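Local structure of hemerythrin-like domain-containing protein (Streptococcus mutans, 2QKP) at residues T7-G12 with L16-A21; Q42-S47 with S60-N65; E83-R86 with K92-M95; K79-L84 with V108-V113. The protein is of unknown function, but this C-terminal piece carries a PAS domain, a fold that in its relatives commonly senses ligands or signals. All coordinates share one frame; numbering follows the deposited sequence.

Contact 1: residues T7-G12 with L16-A21; sequences TQQPFG and LSVEQA
Q9 and L16 meet backbone to backbone as the hydrogen-bonded pair of a small beta hairpin, strands 9-11 and 14-16, that runs straight into helix 18-27. Q9 N gives to L16 O at 2.9 Å, and L16 N returns the bond to Q9 O. Past the strand end the polar work passes to side chains. Q8 bends at its second torsion (chi2 -53°), which turns its amide across that of Q20 with the two planes 63° apart. Q8 NE2 then reaches Q20 OE1 at 2.9 Å, coming from above the carbonyl plane, although the acceptor itself lies almost in the amide plane of Q8. The same oxygen takes S17 N at 3.1 Å, while S17 OG accepts from Q20 N; together these two bonds make a capping box at the helix start. On the apolar side, the F11 ring lies across L16, CD2 to L16 CB at 3.7 Å, and A21 CB makes an off-centre CH-pi contact with the ring. The second subunit closes over this region: its Q42 also donates to Q20 OE1, and its V18 packs on Q9 and F11. Between T7 and the helix a water bridges three groups, donating to T7 O at 2.7 Å and accepting from Q9 NE2 and from V18 N, each at 3.0 Å.

Contact 2: residues Q42-S47 with S60-N65; sequences QYYNDS and SQVGRN
A type II beta turn, Q61 to R64, lies against strand 41-44 of the PAS-domain sheet, outermost within this chain, and V62 at the turn's second position makes the contact. The two methyls of the valine have different partners. CG1, anti to the backbone N (chi1 176°), comes to 3.4 Å from Q42 O, so one methyl rests on a backbone carbonyl. CG2 takes the other side of the fork and meets Y44 CE2 at 4.0 Å, approaching the ring at its edge, near its plane, with the two side chains crossing at about a right angle. Y44 turns its ring this way because CG sits between its backbone N and carbonyl carbon (chi1 64°). N13 of the second subunit packs on both partners of this apolar touch. Q42 sends its amide elsewhere, to N36 and to Y15 and Q20 of the second subunit. It also shares with Y43 a classic beta bulge, the two residues together facing F34. The turn is tied by its backbone to F41, just ahead of Q42, through G63 and R64. Within it, G63 takes the positive phi that the third position of a type II turn needs, and R64 N donates to Q61 O at 3.2 Å.

Contact 3: residues E83-R86 with K92-M95; sequences ELLR and KVNM
L85 leaves the last turn of helix 72-86 with CG anti to its carbonyl carbon (chi1 -65°) and a nearly straight second torsion (chi2 173°), a course that carries CD2 over the beginning of strand 92-99. That methyl does most of the touching. It lies 3.8 Å from K92 N and 3.9 Å from K92 CA, resting on the backbone of the first strand residue, while the lysine side chain starts off away from the helix. The same L85 CD2 reaches V93 CG2 at 4.2 Å. V93 points its CB at the helix, and with CG1 anti to the backbone N (chi1 173°) it presents CG2 to both leucines. L84 meets this methyl more loosely through CD1, 4.4 Å from V93 CG2, so V93 CG2 is touched by one methyl of each neighbouring leucine. Contact is therefore by van der Waals packing of methyl groups and main chain, at distances that show light rather than tight fitting. It is the usual PAS arrangement of a helix laid on the antiparallel sheet, here at the end where the helix hands over through a short connection to an edge strand. L85 also packs on Y110 of strand 104-114 and V123 of strand 120-129, L84 leans on Q89 and R90 of the connection, and R114 of strand 104-114 binds the carbonyls of L85 and R86 at the helix end.

Contact 4: residues K79-L84 with V108-V113; sequences KKVFEL and VTYAAV
Apolar packing carries this contact, in which V81 and F82 of helix 72-86 meet Y110 of strand 104-114, the helix-on-sheet layer of the PAS fold. V81 and Y110 point their CB atoms at each other's segment and cross at about a right angle. V81 CG1, set anti to its backbone N (chi1 171°), comes down at the root of the tyrosine, 3.7 Å from Y110 CB and 3.8 Å from Y110 CG, and lies obliquely to the ring. Both ortho carbons stay within touch of this methyl, Y110 CD1 at 4.2 Å and CD2 at 4.1 Å, so it sits nearly even between them. The aromatic pair is looser: F82 CE1 approaches Y110 CD1 at 4.4 Å, each ring meeting the other's atom obliquely, and F82 also packs on V35 of strand 31-36. Backbone hydrogen bonds belong to the two elements themselves. E83 N donates to K79 O at 3.0 Å within the helix, whereas Y110 pairs with V93 and A111 with L124 on the flanking strands of the sheet. Around the tyrosine, M95 and E125 add further side-chain packing. With carbon atoms alone meeting across the interface, the helix is held on the strand by shape and burial, and no directional bond within this pair of segments fixes its rotation.

In the fold
Contacts 3 and 4 belong together: they share E83 and L84, their centres are about 3 Å apart, and both lay helix 72-86 on neighbouring strands, 92-99 and 104-114. Contact 4 is the more buried and contact 3 the shallower, nearer the edge of the sheet; both are apolar. Contact 2 reaches the same sheet at the other strand that is outermost within this chain, also mainly through aliphatic and aromatic carbon; unlike contact 3 it meets the second subunit, as contact 4 does at V113. Contact 1, its centre about 29 Å from that of contact 3 and across the chain's centre, is buried too, yet rich in hydrogen bonds, with a hairpin, a helix cap and a bridging water at the subunit interface.

Contact 1: residues T7-G12 with L16-A21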
loop_
_atom_site.group_PDB
_atom_site.type_symbol
_atom_site.label_atom_id
_atom_site.label_comp_id
_atom_site.label_asym_id
_atom_site.label_seq_id
_atom_site.Cartn_x
_atom_site.Cartn_y
_atom_site.Cartn_z
ATOM N N THR A 7 6.263 -1.515 -20.140
ATOM C CA THR A 7 5.613 -2.733 -20.658
ATOM C C THR A 7 5.021 -3.579 -19.537
ATOM O O THR A 7 5.664 -3.780 -18.483
ATOM C CB THR A 7 6.589 -3.580 -21.531
ATOM O OG1 THR A 7 7.092 -2.762 -22.608
ATOM C CG2 THR A 7 5.915 -4.852 -22.113
ATOM N N GLN A 8 3.807 -4.077 -19.769
ATOM C CA GLN A 8 3.097 -4.905 -18.750
ATOM C C GLN A 8 3.832 -6.174 -18.429
ATOM O O GLN A 8 4.466 -6.782 -19.309
ATOM C CB GLN A 8 1.688 -5.265 -19.230
ATOM C CG GLN A 8 0.808 -4.065 -19.457
ATOM C CD GLN A 8 0.759 -3.181 -18.270
ATOM O OE1 GLN A 8 0.512 -3.646 -17.158
ATOM N NE2 GLN A 8 1.000 -1.890 -18.473
ATOM N N GLN A 9 3.807 -6.547 -17.146
ATOM C CA GLN A 9 4.353 -7.832 -16.717
ATOM C C GLN A 9 3.566 -8.330 -15.510
ATOM O O GLN A 9 2.852 -7.561 -14.894
ATOM C CB GLN A 9 5.825 -7.718 -16.348
ATOM C CG GLN A 9 6.170 -6.715 -15.244
ATOM C CD GLN A 9 7.656 -6.637 -15.049
ATOM O OE1 GLN A 9 8.282 -7.613 -14.619
ATOM N NE2 GLN A 9 8.244 -5.491 -15.369
ATOM N N PRO A 10 3.668 -9.631 -15.199
ATOM C CA PRO A 10 2.849 -10.087 -14.084
ATOM C C PRO A 10 3.168 -9.387 -12.761
ATOM O O PRO A 10 4.343 -9.192 -12.404
ATOM C CB PRO A 10 3.167 -11.581 -13.990
ATOM C CG PRO A 10 3.616 -11.942 -15.358
ATOM C CD PRO A 10 4.359 -10.737 -15.877
ATOM N N PHE A 11 2.116 -9.006 -12.056
ATOM C CA PHE A 11 2.241 -8.518 -10.672
ATOM C C PHE A 11 1.017 -9.061 -9.968
ATOM O O PHE A 11 -0.097 -8.971 -10.503
ATOM C CB PHE A 11 2.177 -6.993 -10.637
ATOM C CG PHE A 11 3.529 -6.286 -10.638
ATOM C CD1 PHE A 11 4.134 -5.896 -9.425
ATOM C CD2 PHE A 11 4.166 -5.968 -11.846
ATOM C CE1 PHE A 11 5.378 -5.186 -9.424
ATOM C CE2 PHE A 11 5.368 -5.286 -11.865
ATOM C CZ PHE A 11 5.973 -4.858 -10.651
ATOM N N GLY A 12 1.176 -9.620 -8.767
ATOM C CA GLY A 12 -0.015 -9.999 -8.003
ATOM C C GLY A 12 -0.866 -10.964 -8.815
ATOM O O GLY A 12 -0.354 -11.880 -9.448
ATOM N N LEU A 16 1.025 -5.323 -14.256
ATOM C CA LEU A 16 1.359 -3.894 -14.150
ATOM C C LEU A 16 2.671 -3.702 -14.881
ATOM O O LEU A 16 3.468 -4.635 -14.967
ATOM C CB LEU A 16 1.607 -3.469 -12.700
ATOM C CG LEU A 16 0.412 -3.545 -11.737
ATOM C CD1 LEU A 16 0.902 -3.320 -10.319
ATOM C CD2 LEU A 16 -0.650 -2.517 -12.086
ATOM N N SER A 17 2.919 -2.481 -15.343
ATOM C CA SER A 17 4.293 -2.116 -15.728
ATOM C C SER A 17 4.979 -1.623 -14.453
ATOM O O SER A 17 4.318 -1.322 -13.485
ATOM C CB SER A 17 4.248 -0.989 -16.769
ATOM O OG SER A 17 3.678 0.176 -16.206
ATOM N N VAL A 18 6.306 -1.533 -14.458
ATOM C CA VAL A 18 7.055 -0.901 -13.395
ATOM C C VAL A 18 6.563 0.543 -13.163
ATOM O O VAL A 18 6.349 0.947 -12.011
ATOM C CB VAL A 18 8.590 -0.883 -13.729
ATOM C CG1 VAL A 18 9.323 0.140 -12.839
ATOM C CG2 VAL A 18 9.185 -2.265 -13.542
ATOM N N GLU A 19 6.294 1.287 -14.246
ATOM C CA GLU A 19 5.798 2.666 -14.109
ATOM C C GLU A 19 4.480 2.660 -13.310
ATOM O O GLU A 19 4.288 3.457 -12.400
ATOM C CB GLU A 19 5.586 3.291 -15.509
ATOM C CG GLU A 19 4.826 4.649 -15.536
ATOM C CD GLU A 19 4.095 4.941 -16.892
ATOM O OE1 GLU A 19 3.947 4.040 -17.775
ATOM O OE2 GLU A 19 3.635 6.097 -17.079
ATOM N N GLN A 20 3.601 1.720 -13.628
ATOM C CA GLN A 20 2.299 1.649 -12.935
ATOM C C GLN A 20 2.429 1.177 -11.474
ATOM O O GLN A 20 1.727 1.705 -10.601
ATOM C CB GLN A 20 1.329 0.752 -13.663
ATOM C CG GLN A 20 0.772 1.408 -14.957
ATOM C CD GLN A 20 0.049 0.406 -15.797
ATOM O OE1 GLN A 20 0.398 -0.782 -15.812
ATOM N NE2 GLN A 20 -0.996 0.874 -16.515
ATOM N N ALA A 21 3.309 0.211 -11.238
ATOM C CA ALA A 21 3.519 -0.281 -9.852
ATOM C C ALA A 21 4.076 0.882 -9.034
ATOM O O ALA A 21 3.657 1.106 -7.902
ATOM C CB ALA A 21 4.437 -1.482 -9.801
HETATM O O HOH W 1 7.591 -2.951 -16.774
#

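Contact 2: residues Q42-S47 with S60-N65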
loop_
_atom_site.group_PDB
_atom_site.type_symbol
_atom_site.label_atom_id
_atom_site.label_comp_id
_atom_site.label_asym_id
_atom_site.label_seq_id
_atom_site.Cartn_x
_atom_site.Cartn_y
_atom_site.Cartn_z
ATOM N N GLN A 42 16.698 0.538 1.330
ATOM C CA GLN A 42 16.730 0.604 -0.137
ATOM C C GLN A 42 15.798 1.642 -0.701
ATOM O O GLN A 42 16.025 2.170 -1.786
ATOM C CB GLN A 42 16.215 -0.703 -0.731
ATOM C CG GLN A 42 17.228 -1.738 -1.028
ATOM C CD GLN A 42 16.648 -2.911 -1.778
ATOM O OE1 GLN A 42 17.090 -4.039 -1.596
ATOM N NE2 GLN A 42 15.677 -2.660 -2.653
ATOM N N TYR A 43 14.677 1.870 -0.017
ATOM C CA TYR A 43 13.525 2.453 -0.706
ATOM C C TYR A 43 12.558 3.148 0.233
ATOM O O TYR A 43 12.274 2.630 1.319
ATOM C CB TYR A 43 12.777 1.314 -1.422
ATOM C CG TYR A 43 11.357 1.676 -1.842
ATOM C CD1 TYR A 43 11.118 2.373 -3.042
ATOM C CD2 TYR A 43 10.258 1.328 -1.049
ATOM C CE1 TYR A 43 9.811 2.705 -3.461
ATOM C CE2 TYR A 43 8.950 1.675 -1.441
ATOM C CZ TYR A 43 8.742 2.374 -2.640
ATOM O OH TYR A 43 7.464 2.663 -3.010
ATOM N N TYR A 44 12.034 4.297 -0.189
ATOM C CA TYR A 44 10.825 4.846 0.437
ATOM C C TYR A 44 9.998 5.467 -0.650
ATOM O O TYR A 44 10.533 5.893 -1.668
ATOM C CB TYR A 44 11.122 5.811 1.601
ATOM C CG TYR A 44 11.878 7.121 1.255
ATOM C CD1 TYR A 44 11.212 8.365 1.260
ATOM C CD2 TYR A 44 13.244 7.114 1.003
ATOM C CE1 TYR A 44 11.904 9.562 0.987
ATOM C CE2 TYR A 44 13.948 8.324 0.740
ATOM C CZ TYR A 44 13.266 9.526 0.741
ATOM O OH TYR A 44 13.976 10.701 0.466
ATOM N N ASN A 45 8.682 5.453 -0.481
ATOM C CA ASN A 45 7.804 5.897 -1.567
ATOM C C ASN A 45 7.790 7.429 -1.645
ATOM O O ASN A 45 8.347 8.105 -0.781
ATOM C CB ASN A 45 6.385 5.280 -1.464
ATOM C CG ASN A 45 5.616 5.726 -0.263
ATOM O OD1 ASN A 45 6.166 6.180 0.753
ATOM N ND2 ASN A 45 4.288 5.582 -0.359
ATOM N N ASP A 46 7.203 7.962 -2.707
ATOM C CA ASP A 46 7.034 9.413 -2.823
ATOM C C ASP A 46 5.547 9.753 -2.623
ATOM O O ASP A 46 4.820 10.011 -3.594
ATOM C CB ASP A 46 7.552 9.879 -4.194
ATOM C CG ASP A 46 7.521 11.379 -4.348
ATOM O OD1 ASP A 46 7.846 12.081 -3.359
ATOM O OD2 ASP A 46 7.158 11.841 -5.462
ATOM N N SER A 47 5.071 9.761 -1.379
ATOM C CA SER A 47 3.623 9.958 -1.165
ATOM C C SER A 47 3.192 11.273 -0.489
ATOM O O SER A 47 2.035 11.686 -0.660
ATOM C CB SER A 47 2.969 8.739 -0.492
ATOM O OG SER A 47 1.563 8.761 -0.687
ATOM N N SER A 60 19.748 10.768 0.769
ATOM C CA SER A 60 21.121 10.530 1.223
ATOM C C SER A 60 21.218 9.240 2.014
ATOM O O SER A 60 22.266 8.584 2.041
ATOM C CB SER A 60 21.586 11.701 2.096
ATOM O OG SER A 60 20.939 12.906 1.700
ATOM N N GLN A 61 20.099 8.870 2.643
ATOM C CA GLN A 61 20.025 7.680 3.472
ATOM C C GLN A 61 19.901 6.399 2.660
ATOM O O GLN A 61 20.278 5.339 3.129
ATOM C CB GLN A 61 18.870 7.807 4.465
ATOM C CG GLN A 61 18.946 9.075 5.327
ATOM C CD GLN A 61 17.781 9.188 6.282
ATOM O OE1 GLN A 61 16.633 9.025 5.885
ATOM N NE2 GLN A 61 18.070 9.453 7.552
ATOM N N VAL A 62 19.400 6.499 1.432
ATOM C CA VAL A 62 19.212 5.334 0.561
ATOM C C VAL A 62 20.529 4.638 0.248
ATOM O O VAL A 62 21.522 5.304 -0.085
ATOM C CB VAL A 62 18.557 5.721 -0.780
ATOM C CG1 VAL A 62 18.459 4.512 -1.712
ATOM C CG2 VAL A 62 17.180 6.344 -0.546
ATOM N N GLY A 63 20.526 3.305 0.335
ATOM C CA GLY A 63 21.717 2.496 0.073
ATOM C C GLY A 63 22.548 2.260 1.317
ATOM O O GLY A 63 23.473 1.440 1.296
ATOM N N ARG A 64 22.226 2.971 2.397
ATOM C CA ARG A 64 22.937 2.848 3.667
ATOM C C ARG A 64 22.362 1.748 4.546
ATOM O O ARG A 64 21.146 1.495 4.520
ATOM C CB ARG A 64 22.899 4.167 4.449
ATOM C CG ARG A 64 23.608 5.333 3.781
ATOM C CD ARG A 64 23.895 6.442 4.777
ATOM N NE ARG A 64 24.227 7.699 4.107
ATOM C CZ ARG A 64 25.402 7.965 3.535
ATOM N NH1 ARG A 64 26.381 7.061 3.544
ATOM N NH2 ARG A 64 25.594 9.141 2.948
ATOM N N ASN A 65 23.235 1.097 5.325
ATOM C CA ASN A 65 22.798 0.166 6.356
ATOM C C ASN A 65 21.861 0.890 7.319
ATOM O O ASN A 65 22.032 2.086 7.597
ATOM C CB ASN A 65 24.008 -0.420 7.104
ATOM C CG ASN A 65 23.653 -1.626 7.968
ATOM O OD1 ASN A 65 22.915 -1.512 8.950
ATOM N ND2 ASN A 65 24.220 -2.782 7.629
#

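Contact 3: residues E83-R86 with K92-M95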
loop_
_atom_site.group_PDB
_atom_site.type_symbol
_atom_site.label_atom_id
_atom_site.label_comp_id
_atom_site.label_asym_id
_atom_site.label_seq_id
_atom_site.Cartn_x
_atom_site.Cartn_y
_atom_site.Cartn_z
ATOM N N GLU A 83 14.773 -8.078 14.780
ATOM C CA GLU A 83 15.058 -9.430 15.228
ATOM C C GLU A 83 13.796 -10.295 15.383
ATOM O O GLU A 83 13.779 -11.468 14.970
ATOM C CB GLU A 83 15.869 -9.434 16.543
ATOM C CG GLU A 83 16.142 -10.877 16.960
ATOM C CD GLU A 83 17.067 -11.040 18.144
ATOM O OE1 GLU A 83 16.848 -10.362 19.182
ATOM O OE2 GLU A 83 17.990 -11.897 18.036
ATOM N N LEU A 84 12.761 -9.728 15.984
ATOM C CA LEU A 84 11.484 -10.416 16.190
ATOM C C LEU A 84 10.904 -10.837 14.852
ATOM O O LEU A 84 10.417 -11.951 14.699
ATOM C CB LEU A 84 10.457 -9.488 16.841
ATOM C CG LEU A 84 10.522 -9.280 18.360
ATOM C CD1 LEU A 84 9.765 -8.008 18.754
ATOM C CD2 LEU A 84 9.940 -10.518 19.046
ATOM N N LEU A 85 10.918 -9.913 13.890
ATOM C CA LEU A 85 10.350 -10.188 12.566
ATOM C C LEU A 85 11.145 -11.246 11.811
ATOM O O LEU A 85 10.566 -12.158 11.236
ATOM C CB LEU A 85 10.278 -8.870 11.746
ATOM C CG LEU A 85 9.335 -7.822 12.307
ATOM C CD1 LEU A 85 9.482 -6.479 11.496
ATOM C CD2 LEU A 85 7.845 -8.274 12.406
ATOM N N ARG A 86 12.467 -11.086 11.782
ATOM C CA ARG A 86 13.313 -12.009 11.042
ATOM C C ARG A 86 13.213 -13.428 11.621
ATOM O O ARG A 86 13.108 -14.401 10.887
ATOM C CB ARG A 86 14.761 -11.527 10.974
ATOM C CG ARG A 86 15.589 -12.514 10.162
ATOM C CD ARG A 86 17.032 -12.255 10.352
ATOM N NE ARG A 86 17.476 -11.079 9.614
ATOM C CZ ARG A 86 17.945 -11.082 8.360
ATOM N NH1 ARG A 86 17.987 -12.195 7.633
ATOM N NH2 ARG A 86 18.367 -9.939 7.818
ATOM N N LYS A 92 4.146 -8.916 12.349
ATOM C CA LYS A 92 3.990 -7.469 12.460
ATOM C C LYS A 92 4.265 -6.970 13.877
ATOM O O LYS A 92 4.008 -7.690 14.864
ATOM C CB LYS A 92 2.558 -7.049 12.096
ATOM C CG LYS A 92 2.155 -7.310 10.644
ATOM C CD LYS A 92 0.709 -6.921 10.394
ATOM C CE LYS A 92 -0.260 -7.964 10.938
ATOM N NZ LYS A 92 -1.666 -7.795 10.461
ATOM N N VAL A 93 4.763 -5.739 13.966
ATOM C CA VAL A 93 4.861 -5.008 15.223
ATOM C C VAL A 93 4.236 -3.654 14.939
ATOM O O VAL A 93 4.611 -2.998 13.959
ATOM C CB VAL A 93 6.314 -4.845 15.651
ATOM C CG1 VAL A 93 6.457 -3.933 16.867
ATOM C CG2 VAL A 93 6.900 -6.218 15.963
ATOM N N ASN A 94 3.319 -3.222 15.811
ATOM C CA ASN A 94 2.611 -1.949 15.625
ATOM C C ASN A 94 2.875 -0.991 16.794
ATOM O O ASN A 94 3.067 -1.431 17.947
ATOM C CB ASN A 94 1.112 -2.187 15.529
ATOM C CG ASN A 94 0.742 -3.232 14.490
ATOM O OD1 ASN A 94 0.256 -4.324 14.818
ATOM N ND2 ASN A 94 0.944 -2.899 13.232
ATOM N N MET A 95 2.952 0.294 16.471
ATOM C CA MET A 95 2.941 1.353 17.464
ATOM C C MET A 95 2.048 2.517 17.010
ATOM O O MET A 95 1.777 2.693 15.822
ATOM C CB MET A 95 4.375 1.807 17.843
ATOM C CG MET A 95 5.463 1.726 16.800
ATOM S SD MET A 95 6.133 0.106 16.340
ATOM C CE MET A 95 7.560 -0.058 17.428
#

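Contact 4: residues K79-L84 with V108-V113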
loop_
_atom_site.group_PDB
_atom_site.type_symbol
_atom_site.label_atom_id
_atom_site.label_comp_id
_atom_site.label_asym_id
_atom_site.label_seq_id
_atom_site.Cartn_x
_atom_site.Cartn_y
_atom_site.Cartn_z
ATOM N N LYS A 79 16.360 -2.308 16.155
ATOM C CA LYS A 79 17.050 -3.592 16.050
ATOM C C LYS A 79 16.243 -4.741 16.668
ATOM O O LYS A 79 16.194 -5.837 16.104
ATOM C CB LYS A 79 18.416 -3.518 16.726
ATOM C CG LYS A 79 19.419 -2.655 15.999
ATOM C CD LYS A 79 20.632 -2.413 16.885
ATOM C CE LYS A 79 21.849 -2.002 16.059
ATOM N NZ LYS A 79 22.872 -1.333 16.935
ATOM N N LYS A 80 15.624 -4.495 17.826
ATOM C CA LYS A 80 14.851 -5.541 18.503
ATOM C C LYS A 80 13.620 -5.914 17.671
ATOM O O LYS A 80 13.246 -7.090 17.614
ATOM C CB LYS A 80 14.377 -5.102 19.890
ATOM C CG LYS A 80 15.492 -4.978 20.928
ATOM C CD LYS A 80 14.927 -4.768 22.323
ATOM C CE LYS A 80 14.862 -3.287 22.698
ATOM N NZ LYS A 80 14.839 -3.102 24.193
ATOM N N VAL A 81 12.993 -4.900 17.075
ATOM C CA VAL A 81 11.875 -5.138 16.145
ATOM C C VAL A 81 12.341 -6.019 14.984
ATOM O O VAL A 81 11.680 -7.002 14.630
ATOM C CB VAL A 81 11.257 -3.829 15.592
ATOM C CG1 VAL A 81 10.258 -4.158 14.482
ATOM C CG2 VAL A 81 10.604 -2.999 16.718
ATOM N N PHE A 82 13.464 -5.660 14.367
ATOM C CA PHE A 82 13.954 -6.431 13.192
ATOM C C PHE A 82 14.244 -7.872 13.574
ATOM O O PHE A 82 13.983 -8.789 12.808
ATOM C CB PHE A 82 15.223 -5.804 12.603
ATOM C CG PHE A 82 14.955 -4.670 11.638
ATOM C CD1 PHE A 82 13.936 -3.754 11.880
ATOM C CD2 PHE A 82 15.745 -4.508 10.509
ATOM C CE1 PHE A 82 13.679 -2.679 10.985
ATOM C CE2 PHE A 82 15.507 -3.438 9.620
ATOM C CZ PHE A 82 14.472 -2.530 9.868
ATOM N N GLU A 83 14.773 -8.078 14.780
ATOM C CA GLU A 83 15.058 -9.430 15.228
ATOM C C GLU A 83 13.796 -10.295 15.383
ATOM O O GLU A 83 13.779 -11.468 14.970
ATOM C CB GLU A 83 15.869 -9.434 16.543
ATOM C CG GLU A 83 16.142 -10.877 16.960
ATOM C CD GLU A 83 17.067 -11.040 18.144
ATOM O OE1 GLU A 83 16.848 -10.362 19.182
ATOM O OE2 GLU A 83 17.990 -11.897 18.036
ATOM N N LEU A 84 12.761 -9.728 15.984
ATOM C CA LEU A 84 11.484 -10.416 16.190
ATOM C C LEU A 84 10.904 -10.837 14.852
ATOM O O LEU A 84 10.417 -11.951 14.699
ATOM C CB LEU A 84 10.457 -9.488 16.841
ATOM C CG LEU A 84 10.522 -9.280 18.360
ATOM C CD1 LEU A 84 9.765 -8.008 18.754
ATOM C CD2 LEU A 84 9.940 -10.518 19.046
ATOM N N VAL A 108 1.810 2.938 13.129
ATOM C CA VAL A 108 3.048 2.489 12.496
ATOM C C VAL A 108 3.037 0.982 12.476
ATOM O O VAL A 108 2.708 0.342 13.473
ATOM C CB VAL A 108 4.301 2.967 13.298
ATOM C CG1 VAL A 108 5.574 2.537 12.613
ATOM C CG2 VAL A 108 4.304 4.471 13.465
ATOM N N THR A 109 3.387 0.407 11.334
ATOM C CA THR A 109 3.561 -1.044 11.296
ATOM C C THR A 109 4.913 -1.402 10.717
ATOM O O THR A 109 5.315 -0.861 9.690
ATOM C CB THR A 109 2.504 -1.707 10.397
ATOM O OG1 THR A 109 1.200 -1.375 10.862
ATOM C CG2 THR A 109 2.690 -3.226 10.361
ATOM N N TYR A 110 5.608 -2.322 11.388
ATOM C CA TYR A 110 6.788 -2.979 10.835
ATOM C C TYR A 110 6.397 -4.398 10.540
ATOM O O TYR A 110 5.931 -5.119 11.452
ATOM C CB TYR A 110 7.901 -3.038 11.879
ATOM C CG TYR A 110 8.485 -1.710 12.237
ATOM C CD1 TYR A 110 9.609 -1.238 11.556
ATOM C CD2 TYR A 110 7.952 -0.948 13.267
ATOM C CE1 TYR A 110 10.193 -0.002 11.877
ATOM C CE2 TYR A 110 8.534 0.318 13.607
ATOM C CZ TYR A 110 9.652 0.764 12.893
ATOM O OH TYR A 110 10.300 1.971 13.175
ATOM N N ALA A 111 6.572 -4.824 9.286
ATOM C CA ALA A 111 6.134 -6.131 8.865
ATOM C C ALA A 111 7.248 -6.947 8.258
ATOM O O ALA A 111 8.067 -6.405 7.535
ATOM C CB ALA A 111 4.972 -5.978 7.850
ATOM N N ALA A 112 7.266 -8.258 8.523
ATOM C CA ALA A 112 8.230 -9.154 7.877
ATOM C C ALA A 112 7.761 -9.369 6.457
ATOM O O ALA A 112 6.560 -9.640 6.231
ATOM C CB ALA A 112 8.272 -10.530 8.601
ATOM N N VAL A 113 8.667 -9.186 5.504
ATOM C CA VAL A 113 8.332 -9.505 4.101
ATOM C C VAL A 113 8.876 -10.912 3.836
ATOM O O VAL A 113 10.086 -11.144 3.953
ATOM C CB VAL A 113 8.956 -8.485 3.120
ATOM C CG1 VAL A 113 8.597 -8.821 1.686
ATOM C CG2 VAL A 113 8.491 -7.087 3.449
#